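Local coordinates for HTH tetR-type domain-containing protein (Streptomyces coelicolor A3, PDB 3IUV) that probably binds DNA as a transcription regulator of the TetR family, though its precise function is unknown, at residues R11-V22 and V36-T47; W128-L136 and A147-I155. All coordinates share one frame; numbering follows the deposited sequence.

How the contacts relate
Contact 1 and contact 2 lie on opposite sides of the chain's centre, with their own centres about 31 Å apart and nearest atoms about 14 Å apart. They follow one another along the sequence and share no helix. Contact 1 joins helix 11-24 to helices 33-40 and 44-50, inside the TetR-family region predicted to bind DNA. Contact 2 joins helices 121-139 and 142-161 in the tetracycline-repressor-like C-terminal region. Helix 54-73 spans the distance, as its Leu-57 touches residues of contact 1 and its Phe-69 residues of contact 2. This division, consistent with the two-part plan of TetR regulators, separates the probable DNA reader from the half that meets the second subunit.

Contact 1 (R11-V22 and V36-T47); sequences RRQRIIDAAIRV and VAAEADVPLGST
The predicted helix-turn-helix unit of a TetR-type regulator packs on the first helix here, with Ala-18 CB and Ala-40 CB 3.7 Å apart where the two backbones run close. The axes of helix 11-22 and helix 36-40 approach to 8.5 Å at 108°, a steep crossing; the small side chains of Ala-18 and Ala-40 are consistent with the close backbone approach. Beside them Val-36 CG1 lies over the first helix's backbone and is 3.9 Å from Ala-19 CB. Ile-15 reaches the turn and the next helix: CG1 stands anti to the carbonyl carbon (chi1 -72°) and the extended chain carries CD1 to 3.6 Å from Thr-47 CA, while CD1 also meets Val-42 CG1 at 3.9 Å, the two side chains crossing at about a right angle. One residue thus touches both the turn and the start of helix 44-50, the probable recognition helix.

Arginines of the first helix border this apolar patch. Arg-14 NH2 donates to Ala-40 O (2.8 Å, N-H...O 153°); the oxygen lies near the guanidinium plane. The bond falls just before Asp-41, whose positive phi belongs to a Schellman motif, so the arginine adds a side-chain donor at this C-terminal turn. Val-42 CG2 covers one face of the Arg-11 guanidinium. At the far end Arg-21 NH2 makes a long salt bridge of 3.3 Å to Glu-39 OE2, reaching the oxygen from above the carboxylate plane, and Val-22 CG2 packs along the aliphatic part of Glu-39.

Around this interface, Leu-57 of helix 54-73 touches Ala-19 and Val-36, His-50 of helix 44-50 meets Arg-11 and Ile-15, and Phe-51 contacts Ile-15.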
ATOM      1  N   ARG A  11     -17.671 -26.303   3.032  1.00122.04           N
ATOM      2  CA  ARG A  11     -17.266 -26.537   1.673  1.00112.58           C
ATOM      3  C   ARG A  11     -16.661 -25.240   1.157  1.00101.75           C
ATOM      4  O   ARG A  11     -15.507 -25.211   0.735  1.00 94.29           O
ATOM      5  CB  ARG A  11     -18.464 -26.928   0.824  1.00112.24           C
ATOM      6  CG  ARG A  11     -18.410 -26.340  -0.573  1.00118.70           C
ATOM      7  CD  ARG A  11     -17.525 -27.128  -1.515  1.00116.29           C
ATOM      8  NE  ARG A  11     -16.503 -27.896  -0.816  1.00106.00           N
ATOM      9  CZ  ARG A  11     -16.453 -29.224  -0.795  1.00103.64           C
ATOM     10  NH1 ARG A  11     -17.356 -29.948  -1.448  1.00 88.57           N
ATOM     11  NH2 ARG A  11     -15.483 -29.831  -0.133  1.00115.42           N
ATOM     12  N   ARG A  12     -17.439 -24.160   1.228  1.00 96.95           N
ATOM     13  CA  ARG A  12     -17.048 -22.889   0.617  1.00 92.88           C
ATOM     14  C   ARG A  12     -15.926 -22.177   1.381  1.00 92.41           C
ATOM     15  O   ARG A  12     -15.186 -21.360   0.825  1.00 80.80           O
ATOM     16  CB  ARG A  12     -18.271 -21.977   0.426  1.00 92.75           C
ATOM     17  CG  ARG A  12     -18.529 -20.957   1.523  1.00 86.80           C
ATOM     18  CD  ARG A  12     -19.307 -19.730   0.983  1.00 92.84           C
ATOM     19  NE  ARG A  12     -18.894 -18.490   1.660  1.00103.42           N
ATOM     20  CZ  ARG A  12     -18.900 -17.273   1.110  1.00 87.06           C
ATOM     21  NH1 ARG A  12     -18.502 -16.223   1.815  1.00 77.73           N
ATOM     22  NH2 ARG A  12     -19.301 -17.099  -0.140  1.00 82.21           N
ATOM     23  N   GLN A  13     -15.799 -22.499   2.660  1.00 90.74           N
ATOM     24  CA  GLN A  13     -14.729 -21.964   3.464  1.00 82.42           C
ATOM     25  C   GLN A  13     -13.398 -22.555   3.020  1.00 92.71           C
ATOM     26  O   GLN A  13     -12.407 -21.833   2.813  1.00 93.63           O
ATOM     27  CB  GLN A  13     -14.972 -22.316   4.927  1.00100.95           C
ATOM     28  CG  GLN A  13     -14.012 -21.634   5.886  1.00104.45           C
ATOM     29  CD  GLN A  13     -14.097 -20.130   5.793  1.00 93.84           C
ATOM     30  OE1 GLN A  13     -15.193 -19.556   5.702  1.00 87.18           O
ATOM     31  NE2 GLN A  13     -12.943 -19.477   5.806  1.00 92.35           N
ATOM     32  N   ARG A  14     -13.377 -23.880   2.898  1.00 95.40           N
ATOM     33  CA  ARG A  14     -12.181 -24.582   2.469  1.00 94.42           C
ATOM     34  C   ARG A  14     -11.706 -23.933   1.206  1.00 97.53           C
ATOM     35  O   ARG A  14     -10.506 -23.718   1.019  1.00110.59           O
ATOM     36  CB  ARG A  14     -12.483 -26.048   2.189  1.00 98.12           C
ATOM     37  CG  ARG A  14     -12.558 -26.920   3.423  1.00104.18           C
ATOM     38  CD  ARG A  14     -12.954 -28.324   3.030  1.00114.31           C
ATOM     39  NE  ARG A  14     -12.275 -28.744   1.806  1.00116.48           N
ATOM     40  CZ  ARG A  14     -12.467 -29.920   1.217  1.00121.04           C
ATOM     41  NH1 ARG A  14     -13.316 -30.786   1.746  1.00119.98           N
ATOM     42  NH2 ARG A  14     -11.814 -30.234   0.102  1.00125.11           N
ATOM     43  N   ILE A  15     -12.666 -23.617   0.338  1.00 83.93           N
ATOM     44  CA  ILE A  15     -12.367 -22.976  -0.939  1.00 91.16           C
ATOM     45  C   ILE A  15     -11.701 -21.598  -0.751  1.00 94.93           C
ATOM     46  O   ILE A  15     -10.582 -21.371  -1.230  1.00 95.12           O
ATOM     47  CB  ILE A  15     -13.622 -22.911  -1.861  1.00 75.00           C
ATOM     48  CG1 ILE A  15     -13.954 -24.317  -2.400  1.00 69.66           C
ATOM     49  CG2 ILE A  15     -13.438 -21.880  -3.002  1.00 66.78           C
ATOM     50  CD1 ILE A  15     -15.185 -24.391  -3.267  1.00 57.18           C
ATOM     51  N   ILE A  16     -12.375 -20.698  -0.038  1.00 91.32           N
ATOM     52  CA  ILE A  16     -11.851 -19.360   0.222  1.00 88.90           C
ATOM     53  C   ILE A  16     -10.469 -19.398   0.862  1.00 99.03           C
ATOM     54  O   ILE A  16      -9.563 -18.645   0.480  1.00 99.09           O
ATOM     55  CB  ILE A  16     -12.788 -18.596   1.140  1.00 92.31           C
ATOM     56  CG1 ILE A  16     -14.106 -18.338   0.406  1.00 97.01           C
ATOM     57  CG2 ILE A  16     -12.136 -17.303   1.593  1.00 88.45           C
ATOM     58  CD1 ILE A  16     -15.163 -17.695   1.262  1.00 90.70           C
ATOM     59  N   ASP A  17     -10.317 -20.279   1.843  1.00 98.87           N
ATOM     60  CA  ASP A  17      -9.055 -20.410   2.555  1.00 95.48           C
ATOM     61  C   ASP A  17      -7.968 -20.811   1.592  1.00 95.23           C
ATOM     62  O   ASP A  17      -6.856 -20.306   1.643  1.00 99.89           O
ATOM     63  CB  ASP A  17      -9.185 -21.449   3.660  1.00100.44           C
ATOM     64  CG  ASP A  17      -9.950 -20.918   4.862  1.00107.73           C
ATOM     65  OD1 ASP A  17      -9.786 -19.721   5.194  1.00108.99           O
ATOM     66  OD2 ASP A  17     -10.716 -21.690   5.474  1.00108.52           O
ATOM     67  N   ALA A  18      -8.308 -21.729   0.704  1.00101.67           N
ATOM     68  CA  ALA A  18      -7.379 -22.179  -0.312  1.00104.52           C
ATOM     69  C   ALA A  18      -7.009 -21.034  -1.243  1.00 98.63           C
ATOM     70  O   ALA A  18      -5.841 -20.862  -1.579  1.00106.77           O
ATOM     71  CB  ALA A  18      -7.979 -23.351  -1.091  1.00111.09           C
ATOM     72  N   ALA A  19      -8.006 -20.256  -1.657  1.00 89.38           N
ATOM     73  CA  ALA A  19      -7.762 -19.097  -2.500  1.00 96.08           C
ATOM     74  C   ALA A  19      -6.757 -18.250  -1.758  1.00 98.38           C
ATOM     75  O   ALA A  19      -5.752 -17.794  -2.317  1.00 92.81           O
ATOM     76  CB  ALA A  19      -9.036 -18.316  -2.701  1.00100.80           C
ATOM     77  N   ILE A  20      -7.044 -18.061  -0.477  1.00 94.95           N
ATOM     78  CA  ILE A  20      -6.163 -17.335   0.415  1.00 97.11           C
ATOM     79  C   ILE A  20      -4.724 -17.846   0.316  1.00107.63           C
ATOM     80  O   ILE A  20      -3.806 -17.075   0.049  1.00118.91           O
ATOM     81  CB  ILE A  20      -6.713 -17.353   1.871  1.00 88.93           C
ATOM     82  CG1 ILE A  20      -7.538 -16.085   2.126  1.00 93.74           C
ATOM     83  CG2 ILE A  20      -5.596 -17.484   2.896  1.00 77.41           C
ATOM     84  CD1 ILE A  20      -8.444 -16.144   3.364  1.00 97.32           C
ATOM     85  N   ARG A  21      -4.518 -19.144   0.489  1.00106.19           N
ATOM     86  CA  ARG A  21      -3.155 -19.673   0.470  1.00114.87           C
ATOM     87  C   ARG A  21      -2.492 -19.569  -0.905  1.00118.89           C
ATOM     88  O   ARG A  21      -1.298 -19.258  -1.011  1.00120.55           O
ATOM     89  CB  ARG A  21      -3.129 -21.115   0.973  1.00112.23           C
ATOM     90  CG  ARG A  21      -3.687 -21.271   2.375  1.00109.79           C
ATOM     91  CD  ARG A  21      -3.567 -22.706   2.832  1.00113.59           C
ATOM     92  NE  ARG A  21      -3.927 -23.632   1.761  1.00122.71           N
ATOM     93  CZ  ARG A  21      -5.175 -23.970   1.446  1.00128.38           C
ATOM     94  NH1 ARG A  21      -6.199 -23.453   2.120  1.00130.38           N
ATOM     95  NH2 ARG A  21      -5.403 -24.825   0.453  1.00126.50           N
ATOM     96  N   VAL A  22      -3.267 -19.829  -1.952  1.00108.82           N
ATOM     97  CA  VAL A  22      -2.752 -19.744  -3.308  1.00110.72           C
ATOM     98  C   VAL A  22      -2.080 -18.381  -3.575  1.00119.39           C
ATOM     99  O   VAL A  22      -1.051 -18.319  -4.242  1.00122.31           O
ATOM    100  CB  VAL A  22      -3.858 -20.076  -4.360  1.00100.70           C
ATOM    101  CG1 VAL A  22      -3.375 -19.815  -5.781  1.00 92.31           C
ATOM    102  CG2 VAL A  22      -4.303 -21.529  -4.226  1.00 98.53           C
ATOM    103  N   VAL A  36      -7.292 -22.851  -7.439  1.00 94.52           N
ATOM    104  CA  VAL A  36      -7.995 -22.940  -6.175  1.00 88.51           C
ATOM    105  C   VAL A  36      -8.627 -24.327  -5.992  1.00 84.58           C
ATOM    106  O   VAL A  36      -8.633 -24.872  -4.894  1.00 90.50           O
ATOM    107  CB  VAL A  36      -9.070 -21.860  -6.093  1.00 90.40           C
ATOM    108  CG1 VAL A  36      -9.471 -21.627  -4.650  1.00 88.75           C
ATOM    109  CG2 VAL A  36      -8.540 -20.572  -6.696  1.00100.80           C
ATOM    110  N   ALA A  37      -9.156 -24.906  -7.065  1.00 81.56           N
ATOM    111  CA  ALA A  37      -9.719 -26.252  -6.968  1.00 86.86           C
ATOM    112  C   ALA A  37      -8.625 -27.238  -6.566  1.00 94.40           C
ATOM    113  O   ALA A  37      -8.772 -28.004  -5.616  1.00 89.63           O
ATOM    114  CB  ALA A  37     -10.363 -26.667  -8.278  1.00 79.01           C
ATOM    115  N   ALA A  38      -7.518 -27.203  -7.295  1.00106.28           N
ATOM    116  CA  ALA A  38      -6.357 -28.004  -6.937  1.00106.93           C
ATOM    117  C   ALA A  38      -6.004 -27.823  -5.463  1.00100.44           C
ATOM    118  O   ALA A  38      -6.024 -28.789  -4.699  1.00109.83           O
ATOM    119  CB  ALA A  38      -5.161 -27.647  -7.822  1.00106.86           C
ATOM    120  N   GLU A  39      -5.690 -26.594  -5.060  1.00 86.95           N
ATOM    121  CA  GLU A  39      -5.230 -26.368  -3.688  1.00101.53           C
ATOM    122  C   GLU A  39      -6.217 -26.863  -2.646  1.00105.88           C
ATOM    123  O   GLU A  39      -5.814 -27.296  -1.569  1.00106.92           O
ATOM    124  CB  GLU A  39      -4.875 -24.897  -3.420  1.00109.32           C
ATOM    125  CG  GLU A  39      -3.379 -24.643  -3.161  1.00114.29           C
ATOM    126  CD  GLU A  39      -2.727 -25.709  -2.271  1.00118.15           C
ATOM    127  OE1 GLU A  39      -2.381 -26.802  -2.790  1.00117.70           O
ATOM    128  OE2 GLU A  39      -2.546 -25.446  -1.057  1.00111.36           O
ATOM    129  N   ALA A  40      -7.507 -26.809  -2.974  1.00108.18           N
ATOM    130  CA  ALA A  40      -8.550 -27.155  -2.016  1.00102.96           C
ATOM    131  C   ALA A  40      -8.869 -28.643  -2.041  1.00110.67           C
ATOM    132  O   ALA A  40      -9.602 -29.137  -1.180  1.00110.53           O
ATOM    133  CB  ALA A  40      -9.810 -26.332  -2.278  1.00 97.90           C
ATOM    134  N   ASP A  41      -8.306 -29.356  -3.015  1.00114.29           N
ATOM    135  CA  ASP A  41      -8.674 -30.748  -3.252  1.00111.93           C
ATOM    136  C   ASP A  41     -10.205 -30.813  -3.257  1.00102.06           C
ATOM    137  O   ASP A  41     -10.846 -31.451  -2.413  1.00 96.00           O
ATOM    138  CB  ASP A  41      -8.063 -31.674  -2.196  1.00121.41           C
ATOM    139  CG  ASP A  41      -8.080 -33.141  -2.617  1.00128.84           C
ATOM    140  OD1 ASP A  41      -7.896 -33.432  -3.823  1.00122.07           O
ATOM    141  OD2 ASP A  41      -8.276 -34.007  -1.737  1.00137.64           O
ATOM    142  N   VAL A  42     -10.770 -30.119  -4.234  1.00 99.02           N
ATOM    143  CA  VAL A  42     -12.195 -29.890  -4.332  1.00 93.32           C
ATOM    144  C   VAL A  42     -12.470 -29.810  -5.818  1.00 87.63           C
ATOM    145  O   VAL A  42     -11.652 -29.293  -6.577  1.00 95.56           O
ATOM    146  CB  VAL A  42     -12.579 -28.564  -3.611  1.00 86.09           C
ATOM    147  CG1 VAL A  42     -13.538 -27.742  -4.445  1.00 80.30           C
ATOM    148  CG2 VAL A  42     -13.116 -28.843  -2.208  1.00 82.87           C
ATOM    149  N   PRO A  43     -13.596 -30.364  -6.257  1.00 72.69           N
ATOM    150  CA  PRO A  43     -13.901 -30.306  -7.685  1.00 76.87           C
ATOM    151  C   PRO A  43     -13.989 -28.876  -8.204  1.00 77.71           C
ATOM    152  O   PRO A  43     -14.430 -27.974  -7.490  1.00 76.12           O
ATOM    153  CB  PRO A  43     -15.275 -30.984  -7.768  1.00 74.50           C
ATOM    154  CG  PRO A  43     -15.272 -31.927  -6.622  1.00 66.33           C
ATOM    155  CD  PRO A  43     -14.518 -31.242  -5.522  1.00 61.15           C
ATOM    156  N   LEU A  44     -13.575 -28.677  -9.448  1.00 70.70           N
ATOM    157  CA  LEU A  44     -13.761 -27.392 -10.085  1.00 73.46           C
ATOM    158  C   LEU A  44     -15.201 -26.964  -9.925  1.00 79.40           C
ATOM    159  O   LEU A  44     -15.485 -25.800  -9.624  1.00 89.45           O
ATOM    160  CB  LEU A  44     -13.419 -27.499 -11.555  1.00 69.22           C
ATOM    161  CG  LEU A  44     -13.405 -26.245 -12.428  1.00 72.11           C
ATOM    162  CD1 LEU A  44     -12.455 -25.162 -11.907  1.00 65.05           C
ATOM    163  CD2 LEU A  44     -13.010 -26.684 -13.831  1.00 76.45           C
ATOM    164  N   GLY A  45     -16.105 -27.924 -10.123  1.00 73.58           N
ATOM    165  CA  GLY A  45     -17.544 -27.686 -10.072  1.00 65.24           C
ATOM    166  C   GLY A  45     -18.005 -27.080  -8.747  1.00 72.44           C
ATOM    167  O   GLY A  45     -18.874 -26.224  -8.741  1.00 72.72           O
ATOM    168  N   SER A  46     -17.428 -27.547  -7.638  1.00 68.24           N
ATOM    169  CA  SER A  46     -17.664 -26.996  -6.308  1.00 81.79           C
ATOM    170  C   SER A  46     -17.271 -25.541  -6.310  1.00 81.84           C
ATOM    171  O   SER A  46     -17.994 -24.633  -5.888  1.00 81.72           O
ATOM    172  CB  SER A  46     -16.725 -27.673  -5.308  1.00 84.70           C
ATOM    173  OG  SER A  46     -17.366 -28.645  -4.512  1.00 94.08           O
ATOM    174  N   THR A  47     -16.043 -25.382  -6.738  1.00 81.28           N
ATOM    175  CA  THR A  47     -15.384 -24.124  -6.884  1.00 85.20           C
ATOM    176  C   THR A  47     -16.298 -23.126  -7.600  1.00 80.82           C
ATOM    177  O   THR A  47     -16.507 -21.996  -7.139  1.00 64.63           O
ATOM    178  CB  THR A  47     -14.063 -24.400  -7.642  1.00 81.01           C
ATOM    179  OG1 THR A  47     -12.971 -24.358  -6.707  1.00 73.31           O
ATOM    180  CG2 THR A  47     -13.864 -23.449  -8.825  1.00 62.29           C
TER

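Contact 2 (W128-L136 and A147-I155); sequences WAEGVGALL and ALVAVLDGI
Trp-128 reaches from helix 121-139 to Val-149, Leu-152 and Asp-153 of helix 142-161. Its CB points toward 147-155, and with CG anti to the backbone N (chi1 -166°) the indole slides past Val-149, six-membered ring leading. At the ring edge CZ3 meets Val-149 CG1 at 3.9 Å; next along, CH2 abuts Leu-152 CB at 3.6 Å, again near the ring plane. CZ2 lies 4.1 Å from Asp-153 OD1, which sits over one face toward the rim, with ring and carboxylate planes only 10° apart.

The two helix segments run at 138°, their axes 9.8 Å apart at closest approach. Val-149 is a knob in a hole formed by Ala-129, Val-132, Gly-133 and Leu-136, its CG2 3.8 Å from Val-132 CG1. Farther on, Leu-136 CG meets Leu-148 CD1 at 3.6 Å. Val-149 and Asp-153 also pack on Gln-158 and Leu-157 of the second subunit, while Phe-69 stacks on the indole.

Were Trp-128 replaced by alanine, a gap would probably open beside Leu-152 and Val-149, and Phe-69 would lose its stacking partner. With no hydrogen bond between the segments, their direct contact rests mainly on apolar packing, and Asp-153 sets a carboxylate over the indole face.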
ATOM      1  N   TRP A 128     -12.284  -1.850   4.817  1.00 87.95           N
ATOM      2  CA  TRP A 128     -11.277  -1.742   5.866  1.00 86.42           C
ATOM      3  C   TRP A 128     -11.585  -0.566   6.794  1.00 77.23           C
ATOM      4  O   TRP A 128     -12.144  -0.738   7.876  1.00 85.64           O
ATOM      5  CB  TRP A 128      -9.899  -1.541   5.221  1.00 94.53           C
ATOM      6  CG  TRP A 128      -8.722  -1.738   6.128  1.00101.33           C
ATOM      7  CD1 TRP A 128      -8.109  -2.919   6.420  1.00122.77           C
ATOM      8  CD2 TRP A 128      -7.989  -0.731   6.829  1.00101.23           C
ATOM      9  NE1 TRP A 128      -7.046  -2.712   7.266  1.00126.45           N
ATOM     10  CE2 TRP A 128      -6.958  -1.370   7.534  1.00121.17           C
ATOM     11  CE3 TRP A 128      -8.106   0.650   6.929  1.00100.34           C
ATOM     12  CZ2 TRP A 128      -6.055  -0.678   8.329  1.00122.92           C
ATOM     13  CZ3 TRP A 128      -7.209   1.334   7.719  1.00106.06           C
ATOM     14  CH2 TRP A 128      -6.201   0.675   8.406  1.00113.10           C
ATOM     15  N   ALA A 129     -11.226   0.637   6.357  1.00 67.25           N
ATOM     16  CA  ALA A 129     -11.275   1.809   7.222  1.00 80.19           C
ATOM     17  C   ALA A 129     -12.667   2.420   7.354  1.00 82.15           C
ATOM     18  O   ALA A 129     -12.847   3.421   8.037  1.00 80.58           O
ATOM     19  CB  ALA A 129     -10.287   2.843   6.760  1.00 78.44           C
ATOM     20  N   GLU A 130     -13.653   1.800   6.722  1.00 81.97           N
ATOM     21  CA  GLU A 130     -15.025   2.265   6.843  1.00 86.25           C
ATOM     22  C   GLU A 130     -15.546   2.151   8.274  1.00 82.02           C
ATOM     23  O   GLU A 130     -16.138   3.088   8.800  1.00 75.36           O
ATOM     24  CB  GLU A 130     -15.942   1.501   5.889  1.00 91.90           C
ATOM     25  CG  GLU A 130     -17.119   2.333   5.414  1.00 88.38           C
ATOM     26  CD  GLU A 130     -16.686   3.718   5.016  1.00 81.97           C
ATOM     27  OE1 GLU A 130     -16.210   3.891   3.865  1.00 76.28           O
ATOM     28  OE2 GLU A 130     -16.821   4.629   5.862  1.00 89.59           O
ATOM     29  N   GLY A 131     -15.336   0.996   8.897  1.00 89.59           N
ATOM     30  CA  GLY A 131     -15.799   0.773  10.255  1.00 82.51           C
ATOM     31  C   GLY A 131     -14.888   1.454  11.262  1.00 84.56           C
ATOM     32  O   GLY A 131     -15.362   2.060  12.242  1.00 81.91           O
ATOM     33  N   VAL A 132     -13.582   1.346  11.009  1.00 75.78           N
ATOM     34  CA  VAL A 132     -12.540   1.989  11.801  1.00 65.22           C
ATOM     35  C   VAL A 132     -12.758   3.501  11.812  1.00 61.25           C
ATOM     36  O   VAL A 132     -12.921   4.126  12.878  1.00 58.68           O
ATOM     37  CB  VAL A 132     -11.145   1.640  11.207  1.00 78.50           C
ATOM     38  CG1 VAL A 132     -10.018   2.491  11.817  1.00 55.39           C
ATOM     39  CG2 VAL A 132     -10.871   0.149  11.352  1.00 75.38           C
ATOM     40  N   GLY A 133     -12.797   4.075  10.614  1.00 74.26           N
ATOM     41  CA  GLY A 133     -13.077   5.491  10.429  1.00 75.87           C
ATOM     42  C   GLY A 133     -14.389   5.949  11.039  1.00 69.98           C
ATOM     43  O   GLY A 133     -14.443   6.984  11.697  1.00 69.14           O
ATOM     44  N   ALA A 134     -15.450   5.184  10.826  1.00 72.95           N
ATOM     45  CA  ALA A 134     -16.739   5.469  11.469  1.00 73.41           C
ATOM     46  C   ALA A 134     -16.633   5.503  12.990  1.00 69.12           C
ATOM     47  O   ALA A 134     -17.216   6.359  13.647  1.00 66.32           O
ATOM     48  CB  ALA A 134     -17.767   4.453  11.051  1.00 74.75           C
ATOM     49  N   LEU A 135     -15.882   4.561  13.548  1.00 70.82           N
ATOM     50  CA  LEU A 135     -15.716   4.484  14.990  1.00 65.34           C
ATOM     51  C   LEU A 135     -14.840   5.641  15.479  1.00 69.07           C
ATOM     52  O   LEU A 135     -15.210   6.367  16.397  1.00 64.44           O
ATOM     53  CB  LEU A 135     -15.106   3.134  15.343  1.00 68.86           C
ATOM     54  CG  LEU A 135     -15.162   2.644  16.784  1.00 81.49           C
ATOM     55  CD1 LEU A 135     -14.741   1.177  16.832  1.00 90.54           C
ATOM     56  CD2 LEU A 135     -14.279   3.503  17.704  1.00 74.82           C
ATOM     57  N   LEU A 136     -13.682   5.818  14.849  1.00 64.47           N
ATOM     58  CA  LEU A 136     -12.781   6.911  15.191  1.00 65.75           C
ATOM     59  C   LEU A 136     -13.437   8.300  15.056  1.00 71.45           C
ATOM     60  O   LEU A 136     -13.254   9.175  15.903  1.00 68.06           O
ATOM     61  CB  LEU A 136     -11.532   6.835  14.308  1.00 59.51           C
ATOM     62  CG  LEU A 136     -10.260   6.223  14.893  1.00 65.50           C
ATOM     63  CD1 LEU A 136     -10.531   5.420  16.159  1.00 52.72           C
ATOM     64  CD2 LEU A 136      -9.555   5.381  13.825  1.00 74.83           C
ATOM     65  N   ALA A 147      -6.863  11.040   9.533  1.00 63.85           N
ATOM     66  CA  ALA A 147      -5.463  10.987   9.862  1.00 62.12           C
ATOM     67  C   ALA A 147      -5.109   9.673  10.552  1.00 73.03           C
ATOM     68  O   ALA A 147      -4.124   9.018  10.197  1.00 78.79           O
ATOM     69  CB  ALA A 147      -5.085  12.176  10.735  1.00 56.90           C
ATOM     70  N   LEU A 148      -5.887   9.286  11.553  1.00 66.90           N
ATOM     71  CA  LEU A 148      -5.561   8.072  12.271  1.00 56.61           C
ATOM     72  C   LEU A 148      -5.504   6.946  11.259  1.00 60.47           C
ATOM     73  O   LEU A 148      -4.508   6.247  11.130  1.00 68.05           O
ATOM     74  CB  LEU A 148      -6.586   7.791  13.372  1.00 61.97           C
ATOM     75  CG  LEU A 148      -6.400   8.644  14.637  1.00 59.08           C
ATOM     76  CD1 LEU A 148      -7.665   8.701  15.561  1.00 63.98           C
ATOM     77  CD2 LEU A 148      -5.169   8.181  15.405  1.00 57.18           C
ATOM     78  N   VAL A 149      -6.575   6.805  10.503  1.00 63.89           N
ATOM     79  CA  VAL A 149      -6.662   5.772   9.493  1.00 61.93           C
ATOM     80  C   VAL A 149      -5.460   5.767   8.522  1.00 71.15           C
ATOM     81  O   VAL A 149      -4.863   4.728   8.254  1.00 77.69           O
ATOM     82  CB  VAL A 149      -7.963   5.927   8.727  1.00 57.75           C
ATOM     83  CG1 VAL A 149      -7.935   5.132   7.403  1.00 60.59           C
ATOM     84  CG2 VAL A 149      -9.139   5.509   9.624  1.00 71.14           C
ATOM     85  N   ALA A 150      -5.111   6.927   7.991  1.00 68.61           N
ATOM     86  CA  ALA A 150      -4.022   7.007   7.034  1.00 77.07           C
ATOM     87  C   ALA A 150      -2.704   6.475   7.636  1.00 81.52           C
ATOM     88  O   ALA A 150      -1.878   5.845   6.962  1.00 75.58           O
ATOM     89  CB  ALA A 150      -3.855   8.446   6.557  1.00 63.58           C
ATOM     90  N   VAL A 151      -2.512   6.722   8.918  1.00 77.60           N
ATOM     91  CA  VAL A 151      -1.273   6.316   9.546  1.00 71.54           C
ATOM     92  C   VAL A 151      -1.264   4.826   9.919  1.00 68.23           C
ATOM     93  O   VAL A 151      -0.223   4.182   9.841  1.00 71.11           O
ATOM     94  CB  VAL A 151      -0.931   7.223  10.727  1.00 67.00           C
ATOM     95  CG1 VAL A 151      -1.803   6.889  11.943  1.00 72.13           C
ATOM     96  CG2 VAL A 151       0.525   7.109  11.037  1.00 63.17           C
ATOM     97  N   LEU A 152      -2.418   4.267  10.276  1.00 64.19           N
ATOM     98  CA  LEU A 152      -2.504   2.820  10.433  1.00 68.90           C
ATOM     99  C   LEU A 152      -1.930   2.118   9.206  1.00 74.75           C
ATOM    100  O   LEU A 152      -0.999   1.315   9.313  1.00 79.04           O
ATOM    101  CB  LEU A 152      -3.933   2.361  10.687  1.00 69.38           C
ATOM    102  CG  LEU A 152      -4.429   2.581  12.129  1.00 80.78           C
ATOM    103  CD1 LEU A 152      -4.910   4.005  12.358  1.00 73.76           C
ATOM    104  CD2 LEU A 152      -5.551   1.615  12.494  1.00 81.12           C
ATOM    105  N   ASP A 153      -2.478   2.440   8.043  1.00 72.80           N
ATOM    106  CA  ASP A 153      -2.002   1.874   6.785  1.00 67.22           C
ATOM    107  C   ASP A 153      -0.518   2.098   6.550  1.00 56.93           C
ATOM    108  O   ASP A 153       0.205   1.169   6.204  1.00 80.22           O
ATOM    109  CB  ASP A 153      -2.791   2.445   5.606  1.00 80.71           C
ATOM    110  CG  ASP A 153      -3.699   1.420   4.959  1.00 86.44           C
ATOM    111  OD1 ASP A 153      -3.506   0.205   5.193  1.00 92.74           O
ATOM    112  OD2 ASP A 153      -4.603   1.840   4.211  1.00 93.67           O
ATOM    113  N   GLY A 154      -0.070   3.334   6.730  1.00 58.03           N
ATOM    114  CA  GLY A 154       1.341   3.686   6.599  1.00 54.02           C
ATOM    115  C   GLY A 154       2.229   2.847   7.494  1.00 64.16           C
ATOM    116  O   GLY A 154       3.063   2.071   7.015  1.00 71.45           O
ATOM    117  N   ILE A 155       2.044   2.994   8.799  1.00 64.76           N
ATOM    118  CA  ILE A 155       2.733   2.147   9.770  1.00 71.95           C
ATOM    119  C   ILE A 155       2.714   0.675   9.321  1.00 73.64           C
ATOM    120  O   ILE A 155       3.757   0.047   9.221  1.00 75.42           O
ATOM    121  CB  ILE A 155       2.143   2.329  11.209  1.00 68.60           C
ATOM    122  CG1 ILE A 155       2.576   3.683  11.792  1.00 60.96           C
ATOM    123  CG2 ILE A 155       2.540   1.167  12.145  1.00 60.21           C
ATOM    124  CD1 ILE A 155       1.721   4.213  12.994  1.00 59.49           C
TER